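Local coordinates for cellulosome anchoring protein cohesin region (Clostridium thermocellum, PDB 4DH2), which serves as a type I cohesin domain of a cellulosome-anchoring protein, binding a type I dockerin, at residues L63-G68 against F78-V83. Sequence-based numbering, arbitrary orientation. Where two conformers were deposited one is given.
Sequences LKVEPG and FDYNIV
Two edge strands pack across the cohesin beta sandwich through their side chains, where Val65 and Pro67 of strand 60-67 settle onto the aromatic rings of Tyr80 and Phe78. The strands run nearly antiparallel, at 162°, but their axes stay 7.9 Å apart, so side chains rather than backbone bonds fill the gap. Val65 sits over the phenol, its CB 3.5 Å from the centroid of the Tyr80 ring and only 6° off the normal, a CH-pi contact. Tyr80 CG takes the position between its own backbone N and carbonyl carbon (chi1 75°), which lays the ring beneath the valine, and Val65 CG2 reaches 3.6 Å from Tyr80 CE1. The same methyl has Ile82 CD1 as a looser neighbour at 4.1 Å. Two residues on, the pattern repeats with proline: Pro67 CB stands 3.6 Å from the centroid of the Phe78 ring, again over the face, while Pro67 CD approaches Phe78 CE2 at 3.9 Å. Strand 88-94 adds to this apolar layer, Ile89 touching Val65 and Phe91 touching both Val65 and Phe78. Lys64 and Glu66 project from the other side of their strand. Strand 78-83 alternates in the same way: Asp79 and Asn81 turn from the core to the dockerin chain, where Asp79 OD2 makes a salt bridge to Lys61 NZ of the dockerin chain and Asn81 ND2 a hydrogen bond to Leu65 O of the same dockerin. One strand thus serves both core and partner, as on the dockerin-binding face of type I cohesins with their jelly-roll sandwich.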
loop_
_atom_site.group_PDB
_atom_site.type_symbol
_atom_site.label_atom_id
_atom_site.label_comp_id
_atom_site.label_asym_id
_atom_site.label_seq_id
_atom_site.Cartn_x
_atom_site.Cartn_y
_atom_site.Cartn_z
ATOM N N LEU A 63 1.113 -13.479 9.512
ATOM C CA LEU A 63 2.143 -13.476 10.535
ATOM C C LEU A 63 3.305 -12.531 10.224
ATOM O O LEU A 63 4.037 -12.112 11.126
ATOM C CB LEU A 63 2.709 -14.881 10.691
ATOM C CG LEU A 63 1.667 -15.941 11.048
ATOM C CD1 LEU A 63 2.329 -17.307 11.299
ATOM C CD2 LEU A 63 0.830 -15.529 12.257
ATOM N N LYS A 64 3.501 -12.244 8.945
ATOM C CA LYS A 64 4.631 -11.409 8.504
ATOM C C LYS A 64 4.351 -10.839 7.129
ATOM O O LYS A 64 3.709 -11.483 6.281
ATOM C CB LYS A 64 5.895 -12.270 8.419
ATOM C CG LYS A 64 7.203 -11.536 8.331
ATOM C CD LYS A 64 8.373 -12.510 8.300
ATOM C CE LYS A 64 9.696 -11.774 8.226
ATOM N NZ LYS A 64 10.863 -12.700 8.273
ATOM N N VAL A 65 4.857 -9.628 6.894
ATOM C CA VAL A 65 4.875 -9.059 5.567
ATOM C C VAL A 65 6.291 -8.590 5.288
ATOM O O VAL A 65 6.875 -7.884 6.113
ATOM C CB VAL A 65 3.935 -7.863 5.502
ATOM C CG1 VAL A 65 3.874 -7.336 4.083
ATOM C CG2 VAL A 65 2.553 -8.251 6.031
ATOM N N GLU A 66 6.830 -8.963 4.128
ATOM C CA GLU A 66 8.201 -8.615 3.752
ATOM C C GLU A 66 8.242 -7.969 2.375
ATOM O O GLU A 66 7.510 -8.385 1.489
ATOM C CB GLU A 66 9.046 -9.880 3.667
ATOM C CG GLU A 66 9.228 -10.631 4.970
ATOM C CD GLU A 66 9.727 -12.044 4.748
ATOM O OE1 GLU A 66 9.112 -12.788 3.955
ATOM O OE2 GLU A 66 10.745 -12.411 5.367
ATOM N N PRO A 67 9.142 -6.980 2.175
ATOM C CA PRO A 67 9.278 -6.432 0.824
ATOM C C PRO A 67 9.868 -7.473 -0.110
ATOM O O PRO A 67 10.636 -8.352 0.310
ATOM C CB PRO A 67 10.239 -5.260 1.007
ATOM C CG PRO A 67 11.075 -5.670 2.211
ATOM C CD PRO A 67 10.126 -6.410 3.111
ATOM N N GLY A 68 9.479 -7.382 -1.373
ATOM C CA GLY A 68 9.998 -8.232 -2.424
ATOM C C GLY A 68 11.287 -7.673 -2.993
ATOM O O GLY A 68 11.688 -6.544 -2.666
ATOM N N PHE A 78 9.907 1.321 2.171
ATOM C CA PHE A 78 8.825 0.322 2.219
ATOM C C PHE A 78 8.256 0.184 3.624
ATOM O O PHE A 78 8.993 -0.000 4.595
ATOM C CB PHE A 78 9.336 -1.027 1.690
ATOM C CG PHE A 78 8.311 -2.113 1.703
ATOM C CD1 PHE A 78 7.583 -2.398 0.559
ATOM C CD2 PHE A 78 8.086 -2.879 2.846
ATOM C CE1 PHE A 78 6.634 -3.416 0.562
ATOM C CE2 PHE A 78 7.131 -3.891 2.851
ATOM C CZ PHE A 78 6.405 -4.160 1.721
ATOM N N ASP A 79 6.939 0.332 3.728
ATOM C CA ASP A 79 6.233 0.113 4.976
ATOM C C ASP A 79 4.978 -0.684 4.716
ATOM O O ASP A 79 4.437 -0.676 3.611
ATOM C CB ASP A 79 5.800 1.423 5.593
ATOM C CG ASP A 79 6.953 2.190 6.194
ATOM O OD1 ASP A 79 7.339 1.870 7.335
ATOM O OD2 ASP A 79 7.461 3.110 5.516
ATOM N N TYR A 80 4.498 -1.348 5.751
ATOM C CA TYR A 80 3.182 -1.968 5.683
ATOM C C TYR A 80 2.529 -1.868 7.038
ATOM O O TYR A 80 3.198 -1.658 8.044
ATOM C CB TYR A 80 3.311 -3.431 5.299
ATOM C CG TYR A 80 3.798 -4.276 6.445
ATOM C CD1 TYR A 80 2.891 -4.897 7.308
ATOM C CD2 TYR A 80 5.161 -4.422 6.691
ATOM C CE1 TYR A 80 3.341 -5.657 8.379
ATOM C CE2 TYR A 80 5.617 -5.192 7.773
ATOM C CZ TYR A 80 4.699 -5.796 8.602
ATOM O OH TYR A 80 5.153 -6.546 9.673
ATOM N N ASN A 81 1.223 -2.057 7.057
ATOM C CA ASN A 81 0.470 -2.116 8.281
ATOM C C ASN A 81 -0.687 -3.097 8.122
ATOM O O ASN A 81 -1.414 -3.069 7.119
ATOM C CB ASN A 81 -0.128 -0.759 8.604
ATOM C CG ASN A 81 -0.935 -0.805 9.876
ATOM O OD1 ASN A 81 -0.408 -1.175 10.927
ATOM N ND2 ASN A 81 -2.191 -0.452 9.792
ATOM N N ILE A 82 -0.875 -3.953 9.109
ATOM C CA ILE A 82 -2.035 -4.837 9.105
ATOM C C ILE A 82 -3.100 -4.226 9.992
ATOM O O ILE A 82 -2.871 -4.018 11.191
ATOM C CB ILE A 82 -1.661 -6.222 9.607
ATOM C CG1 ILE A 82 -0.565 -6.790 8.719
ATOM C CG2 ILE A 82 -2.897 -7.149 9.617
ATOM C CD1 ILE A 82 0.059 -8.036 9.257
ATOM N N VAL A 83 -4.242 -3.913 9.383
ATOM C CA VAL A 83 -5.400 -3.442 10.109
ATOM C C VAL A 83 -6.193 -4.677 10.524
ATOM O O VAL A 83 -7.070 -5.130 9.803
ATOM C CB VAL A 83 -6.272 -2.502 9.273
ATOM C CG1 VAL A 83 -7.355 -1.898 10.124
ATOM C CG2 VAL A 83 -5.411 -1.382 8.645
#